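Local atomic coordinates of histidine acid phosphatase (Hafnia alvei, PDB entry 4ARU), a protein that belongs to branch 2 of the histidine phosphatase superfamily and is also known as a phytase, with a mixed beta-sheet flanked by helices. Residues C79-P82 with D83-Y86; T95-T98 with G99-F102; S396-S399 with R400-H404. All coordinates share one frame; numbering follows the deposited sequence.

Contact 1: C79-P82 with D83-Y86; sequences CPTP and DAVY
T81 and A84 close a type I beta turn: A84 N donates to T81 O over 3.0 Å, and P82 and D83 fill the two corner positions with helix-like backbone torsions. The amide reaches the oxygen from above the carbonyl plane, 46° out of it. A second turn overlaps the first, held by a weak bond of 3.4 Å from V85 N to P82 O, after which the chain straightens into strand 85-89 of the main mixed sheet. The two turns thus swing an extended lead-in, P80 and T81, round into a strand of the alpha/beta fold. Proline suits the first corner because its ring fixes phi near the required value, -64° here, and that position has no need of an N-H.

Across the bend, the ring of P80 meets V85 at an oblique angle, with CB of P80 3.9 Å from CG2 of V85. The valine presents this branch because CG1 stands anti to the backbone N (chi1 -177°), which leaves CG2 beside the N. Its beta-branched shape also suits the extended backbone, and L103 and L106 of helix 93-106 pack on the same side chain. CG2 of T81 rests against CB of A84 at 3.8 Å; A84 is buried, and a single methyl suits it. Upstream, C79 is tied to C110 by a disulfide, while the backbone of A84 is hydrogen-bonded to K299 and I300. The other branch of the threonine, anti to the backbone N, serves the turn through solvent: one water lies 3.0 Å from OG1 of T81 and accepts a hydrogen bond, also 3.0 Å, from D83 N.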
loop_
_atom_site.group_PDB
_atom_site.type_symbol
_atom_site.label_atom_id
_atom_site.label_comp_id
_atom_site.label_asym_id
_atom_site.label_seq_id
_atom_site.Cartn_x
_atom_site.Cartn_y
_atom_site.Cartn_z
ATOM N N CYS A 79 -6.766 14.680 -24.297
ATOM C CA CYS A 79 -7.177 13.421 -23.686
ATOM C C CYS A 79 -6.587 12.148 -24.240
ATOM O O CYS A 79 -6.454 12.000 -25.465
ATOM C CB CYS A 79 -8.712 13.337 -23.738
ATOM S SG CYS A 79 -9.447 14.700 -22.802
ATOM N N PRO A 80 -6.211 11.227 -23.339
ATOM C CA PRO A 80 -5.891 9.896 -23.811
ATOM C C PRO A 80 -7.109 9.336 -24.535
ATOM O O PRO A 80 -8.245 9.722 -24.216
ATOM C CB PRO A 80 -5.625 9.099 -22.540
ATOM C CG PRO A 80 -5.489 10.096 -21.438
ATOM C CD PRO A 80 -6.213 11.323 -21.874
ATOM N N THR A 81 -6.876 8.457 -25.496
ATOM C CA THR A 81 -7.970 7.667 -26.057
ATOM C C THR A 81 -8.493 6.784 -24.906
ATOM O O THR A 81 -7.731 6.313 -24.110
ATOM C CB THR A 81 -7.503 6.842 -27.247
ATOM O OG1 THR A 81 -8.646 6.367 -27.960
ATOM C CG2 THR A 81 -6.610 5.657 -26.808
ATOM N N PRO A 82 -9.816 6.594 -24.775
ATOM C CA PRO A 82 -10.228 5.877 -23.539
ATOM C C PRO A 82 -9.759 4.426 -23.374
ATOM O O PRO A 82 -9.575 3.974 -22.258
ATOM C CB PRO A 82 -11.754 5.951 -23.621
ATOM C CG PRO A 82 -11.950 7.287 -24.242
ATOM C CD PRO A 82 -10.953 7.312 -25.381
ATOM N N ASP A 83 -9.502 3.707 -24.461
ATOM C CA ASP A 83 -8.918 2.356 -24.420
ATOM C C ASP A 83 -7.543 2.319 -23.721
ATOM O O ASP A 83 -7.153 1.330 -23.178
ATOM C CB ASP A 83 -8.701 1.855 -25.857
ATOM C CG ASP A 83 -9.982 1.342 -26.549
ATOM O OD1 ASP A 83 -10.969 1.026 -25.895
ATOM O OD2 ASP A 83 -9.982 1.251 -27.780
ATOM N N ALA A 84 -6.855 3.438 -23.717
ATOM C CA ALA A 84 -5.483 3.491 -23.179
ATOM C C ALA A 84 -5.402 3.408 -21.679
ATOM O O ALA A 84 -4.415 2.940 -21.170
ATOM C CB ALA A 84 -4.781 4.763 -23.639
ATOM N N VAL A 85 -6.422 3.885 -20.980
ATOM C CA VAL A 85 -6.395 4.031 -19.540
ATOM C C VAL A 85 -7.568 3.303 -18.890
ATOM O O VAL A 85 -8.695 3.430 -19.339
ATOM C CB VAL A 85 -6.465 5.505 -19.134
ATOM C CG1 VAL A 85 -6.367 5.656 -17.624
ATOM C CG2 VAL A 85 -5.362 6.301 -19.838
ATOM N N TYR A 86 -7.284 2.506 -17.876
ATOM C CA TYR A 86 -8.275 1.727 -17.182
ATOM C C TYR A 86 -8.007 1.731 -15.715
ATOM O O TYR A 86 -6.903 1.488 -15.288
ATOM C CB TYR A 86 -8.303 0.302 -17.711
ATOM C CG TYR A 86 -9.394 -0.611 -17.163
ATOM C CD1 TYR A 86 -9.285 -1.219 -15.959
ATOM C CD2 TYR A 86 -10.459 -0.950 -17.947
ATOM C CE1 TYR A 86 -10.280 -2.085 -15.480
ATOM C CE2 TYR A 86 -11.469 -1.785 -17.491
ATOM C CZ TYR A 86 -11.363 -2.361 -16.247
ATOM O OH TYR A 86 -12.323 -3.252 -15.791
HETATM O O HOH W 1 -10.641 4.292 -27.190
#

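Contact 2: T95-T98 with G99-F102; sequences TRKT and GEAF
K97 and E100 both set CG anti to their own carbonyl carbon (chi1 -65° and -68°), and what follows differs. The lysine chain bends at chi2, -70°, as it leaves the helix, whereas the glutamate runs on extended from CG, leaning back toward the preceding turn. The two side chains therefore cross, with CD of K97 3.8 Å from OE1 of E100. The charged ends come close without making a salt bridge: NZ of K97 stays 4.3 Å from OE1 of E100, so their attraction is probably a modest, general electrostatic one. Long, flexible, charged chains suit this outer side of the helix, where K97 also touches E54 of helix 51-70, and CG of E100 lies against the backbone at 3.6 Å from R96 O.

Beneath them run about two turns of regular alpha-helix. G99, E100, A101 and F102 give their N-H groups to the carbonyl oxygens of T95, R96, K97 and T98, each four residues back, and these bonds run from 2.9 to 3.0 Å between N and O. G99 is buried and adds no side chain to the helix.

T98 is buried, and its hydroxyl is satisfied by R94 O one turn earlier and by G20 N, which explains how a polar threonine fits an inner face. R96 likewise turns its NE back to V91 O, and OG1 of T95 bonds to D92 O. The helix, 93-106, connects strand 85-89 to strand 115-116 in a beta-alpha-beta unit. T98 and the small A101 lie against I57 of helix 51-70, while the ring of F102 stacks on that of F302 in strand 300-305, seating the helix on the sheet.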
loop_
_atom_site.group_PDB
_atom_site.type_symbol
_atom_site.label_atom_id
_atom_site.label_comp_id
_atom_site.label_asym_id
_atom_site.label_seq_id
_atom_site.Cartn_x
_atom_site.Cartn_y
_atom_site.Cartn_z
ATOM N N THR A 95 -11.293 3.947 -2.039
ATOM C CA THR A 95 -10.608 3.428 -3.218
ATOM C C THR A 95 -11.320 3.889 -4.520
ATOM O O THR A 95 -10.644 4.284 -5.464
ATOM C CB THR A 95 -10.511 1.878 -3.176
ATOM O OG1 THR A 95 -11.742 1.313 -2.734
ATOM C CG2 THR A 95 -9.459 1.434 -2.218
ATOM N N ARG A 96 -12.650 3.873 -4.555
ATOM C CA ARG A 96 -13.345 4.384 -5.717
ATOM C C ARG A 96 -12.988 5.843 -5.943
ATOM O O ARG A 96 -12.708 6.263 -7.083
ATOM C CB ARG A 96 -14.862 4.203 -5.589
ATOM C CG ARG A 96 -15.282 2.761 -5.675
ATOM C CD ARG A 96 -16.766 2.497 -5.644
ATOM N NE ARG A 96 -17.322 2.701 -4.301
ATOM C CZ ARG A 96 -17.986 3.775 -3.901
ATOM N NH1 ARG A 96 -18.182 4.811 -4.700
ATOM N NH2 ARG A 96 -18.426 3.808 -2.657
ATOM N N LYS A 97 -13.001 6.671 -4.892
ATOM C CA LYS A 97 -12.723 8.066 -5.078
ATOM C C LYS A 97 -11.246 8.302 -5.414
ATOM O O LYS A 97 -10.896 9.277 -6.099
ATOM C CB LYS A 97 -13.124 8.853 -3.844
ATOM C CG LYS A 97 -14.608 8.811 -3.592
ATOM C CD LYS A 97 -15.379 9.580 -4.596
ATOM C CE LYS A 97 -16.819 9.763 -4.092
ATOM N NZ LYS A 97 -17.411 11.000 -4.700
ATOM N N THR A 98 -10.364 7.452 -4.928
ATOM C CA THR A 98 -8.967 7.535 -5.380
ATOM C C THR A 98 -8.881 7.313 -6.896
ATOM O O THR A 98 -8.183 8.025 -7.581
ATOM C CB THR A 98 -8.121 6.465 -4.669
ATOM O OG1 THR A 98 -8.030 6.834 -3.276
ATOM C CG2 THR A 98 -6.741 6.384 -5.216
ATOM N N GLY A 99 -9.558 6.276 -7.413
ATOM C CA GLY A 99 -9.537 6.034 -8.832
ATOM C C GLY A 99 -10.031 7.237 -9.600
ATOM O O GLY A 99 -9.444 7.618 -10.630
ATOM N N GLU A 100 -11.141 7.833 -9.155
ATOM C CA GLU A 100 -11.661 9.050 -9.832
ATOM C C GLU A 100 -10.680 10.245 -9.768
ATOM O O GLU A 100 -10.526 10.953 -10.747
ATOM C CB GLU A 100 -13.025 9.428 -9.268
ATOM C CG GLU A 100 -14.047 8.356 -9.667
ATOM C CD GLU A 100 -15.470 8.573 -9.237
ATOM O OE1 GLU A 100 -15.745 9.446 -8.372
ATOM O OE2 GLU A 100 -16.328 7.874 -9.850
ATOM N N ALA A 101 -9.998 10.414 -8.646
ATOM C CA ALA A 101 -9.058 11.494 -8.481
ATOM C C ALA A 101 -7.814 11.277 -9.345
ATOM O O ALA A 101 -7.250 12.238 -9.890
ATOM C CB ALA A 101 -8.682 11.657 -7.020
ATOM N N PHE A 102 -7.406 10.024 -9.494
ATOM C CA PHE A 102 -6.314 9.690 -10.413
ATOM C C PHE A 102 -6.647 10.080 -11.829
ATOM O O PHE A 102 -5.856 10.770 -12.495
ATOM C CB PHE A 102 -5.986 8.184 -10.325
ATOM C CG PHE A 102 -5.158 7.676 -11.476
ATOM C CD1 PHE A 102 -3.791 7.874 -11.561
ATOM C CD2 PHE A 102 -5.766 6.987 -12.513
ATOM C CE1 PHE A 102 -3.049 7.418 -12.637
ATOM C CE2 PHE A 102 -5.044 6.538 -13.595
ATOM C CZ PHE A 102 -3.684 6.701 -13.646
#

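Contact 3: S396-S399 with R400-H404; sequences STFS and RLVSH
The ring of F398 carries a methyl of V402 over one face: CG2 sits 4.2 Å from the ring centroid and 27° off the normal, a CH-pi contact between residues one helical turn apart. The methyl is displaced toward the CE2 side, 3.7 Å from that carbon. The imidazole of H404 has OG of S403 above one face, offset toward the rim.

L401 N, V402 N and S403 N bond to T397 O, F398 O and S399 O in regular alpha-helical fashion, whereas R400 N divides itself weakly between S396 O and T397 O. With chi1 at 77°, S403 turns its hydroxyl back along the helix to give a 2.7 Å bond from OG to R400 O. R400 O accepts a second hydrogen bond, from H404 N at 3.1 Å. Serine suits this exposed site because its short arm can reach the backbone.

OG of S399 is held by S284 OG and L395 O, and OG1 of T397 by OD2 of D386. On the inner side of helix 395-405, F398 packs on L282, and V402 on L275 and A279, all of helix 264-282, while L401 rests on the I381 and C384 loop.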
loop_
_atom_site.group_PDB
_atom_site.type_symbol
_atom_site.label_atom_id
_atom_site.label_comp_id
_atom_site.label_asym_id
_atom_site.label_seq_id
_atom_site.Cartn_x
_atom_site.Cartn_y
_atom_site.Cartn_z
ATOM N N SER A 396 10.349 -13.039 -18.941
ATOM C CA SER A 396 10.311 -14.493 -18.874
ATOM C C SER A 396 10.726 -14.953 -17.476
ATOM O O SER A 396 10.151 -15.891 -16.920
ATOM C CB SER A 396 11.201 -15.062 -19.967
ATOM O OG SER A 396 12.518 -14.492 -19.985
ATOM N N THR A 397 11.675 -14.275 -16.856
ATOM C CA THR A 397 12.039 -14.600 -15.487
ATOM C C THR A 397 10.974 -14.134 -14.494
ATOM O O THR A 397 10.596 -14.865 -13.567
ATOM C CB THR A 397 13.423 -14.006 -15.113
ATOM O OG1 THR A 397 14.374 -14.498 -16.026
ATOM C CG2 THR A 397 13.767 -14.353 -13.648
ATOM N N PHE A 398 10.491 -12.906 -14.639
ATOM C CA PHE A 398 9.446 -12.356 -13.770
ATOM C C PHE A 398 8.264 -13.321 -13.741
ATOM O O PHE A 398 7.741 -13.628 -12.642
ATOM C CB PHE A 398 9.008 -11.000 -14.301
ATOM C CG PHE A 398 7.964 -10.322 -13.449
ATOM C CD1 PHE A 398 8.339 -9.574 -12.332
ATOM C CD2 PHE A 398 6.620 -10.392 -13.772
ATOM C CE1 PHE A 398 7.414 -8.965 -11.538
ATOM C CE2 PHE A 398 5.682 -9.807 -12.967
ATOM C CZ PHE A 398 6.070 -9.064 -11.877
ATOM N N SER A 399 7.838 -13.802 -14.900
ATOM C CA SER A 399 6.718 -14.746 -14.997
ATOM C C SER A 399 6.946 -15.988 -14.185
ATOM O O SER A 399 6.052 -16.494 -13.535
ATOM C CB SER A 399 6.474 -15.141 -16.437
ATOM O OG SER A 399 6.075 -13.995 -17.181
ATOM N N ARG A 400 8.174 -16.495 -14.223
ATOM C CA ARG A 400 8.474 -17.763 -13.537
ATOM C C ARG A 400 8.460 -17.504 -12.030
ATOM O O ARG A 400 7.914 -18.305 -11.243
ATOM C CB ARG A 400 9.841 -18.338 -13.988
ATOM C CG ARG A 400 10.079 -19.748 -13.463
ATOM C CD ARG A 400 9.227 -20.753 -14.204
ATOM N NE ARG A 400 9.722 -21.100 -15.545
ATOM C CZ ARG A 400 10.520 -22.137 -15.837
ATOM N NH1 ARG A 400 10.973 -22.951 -14.880
ATOM N NH2 ARG A 400 10.884 -22.354 -17.107
ATOM N N LEU A 401 8.988 -16.365 -11.602
ATOM C CA LEU A 401 8.930 -15.977 -10.203
ATOM C C LEU A 401 7.487 -15.870 -9.671
ATOM O O LEU A 401 7.155 -16.366 -8.569
ATOM C CB LEU A 401 9.696 -14.694 -9.946
ATOM C CG LEU A 401 11.197 -14.756 -10.140
ATOM C CD1 LEU A 401 11.735 -13.350 -9.971
ATOM C CD2 LEU A 401 11.845 -15.664 -9.102
ATOM N N VAL A 402 6.606 -15.258 -10.450
ATOM C CA VAL A 402 5.206 -15.190 -10.110
ATOM C C VAL A 402 4.624 -16.579 -9.998
ATOM O O VAL A 402 3.924 -16.887 -9.020
ATOM C CB VAL A 402 4.447 -14.318 -11.129
ATOM C CG1 VAL A 402 2.945 -14.423 -10.912
ATOM C CG2 VAL A 402 4.945 -12.886 -10.989
ATOM N N SER A 403 4.880 -17.442 -10.975
ATOM C CA SER A 403 4.334 -18.789 -10.985
ATOM C C SER A 403 4.709 -19.612 -9.758
ATOM O O SER A 403 3.917 -20.441 -9.314
ATOM C CB SER A 403 4.718 -19.501 -12.265
ATOM O OG SER A 403 6.079 -19.973 -12.265
ATOM N N HIS A 404 5.889 -19.350 -9.201
ATOM C CA HIS A 404 6.355 -20.053 -8.002
ATOM C C HIS A 404 5.892 -19.377 -6.718
ATOM O O HIS A 404 5.881 -20.002 -5.667
ATOM C CB HIS A 404 7.884 -20.183 -8.013
ATOM C CG HIS A 404 8.389 -21.230 -8.958
ATOM N ND1 HIS A 404 7.875 -22.509 -9.000
ATOM C CD2 HIS A 404 9.406 -21.206 -9.860
ATOM C CE1 HIS A 404 8.515 -23.212 -9.922
ATOM N NE2 HIS A 404 9.447 -22.441 -10.459
#

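In the fold
Contacts 1 and 2 belong to consecutive elements: strand 85-89, which contact 1 leads into, is followed by helix 93-106, which holds contact 2. Their centres are 16 Å apart and their nearest atoms about 4 Å, without touching. Contact 3 lies apart, its centre 29 Å from that of contact 1 and 30 Å from that of contact 2, with nearest atoms about 17 Å and about 19 Å away respectively. Ligands distinguish them further. The side chain of T95 in contact 2 is about 6 Å from a bound tartaric acid, probably from the crystallisation liquor, whereas the side chain of L401 in contact 3 is about 8 Å from the potassium ion at N380, I381, C384 and Q387.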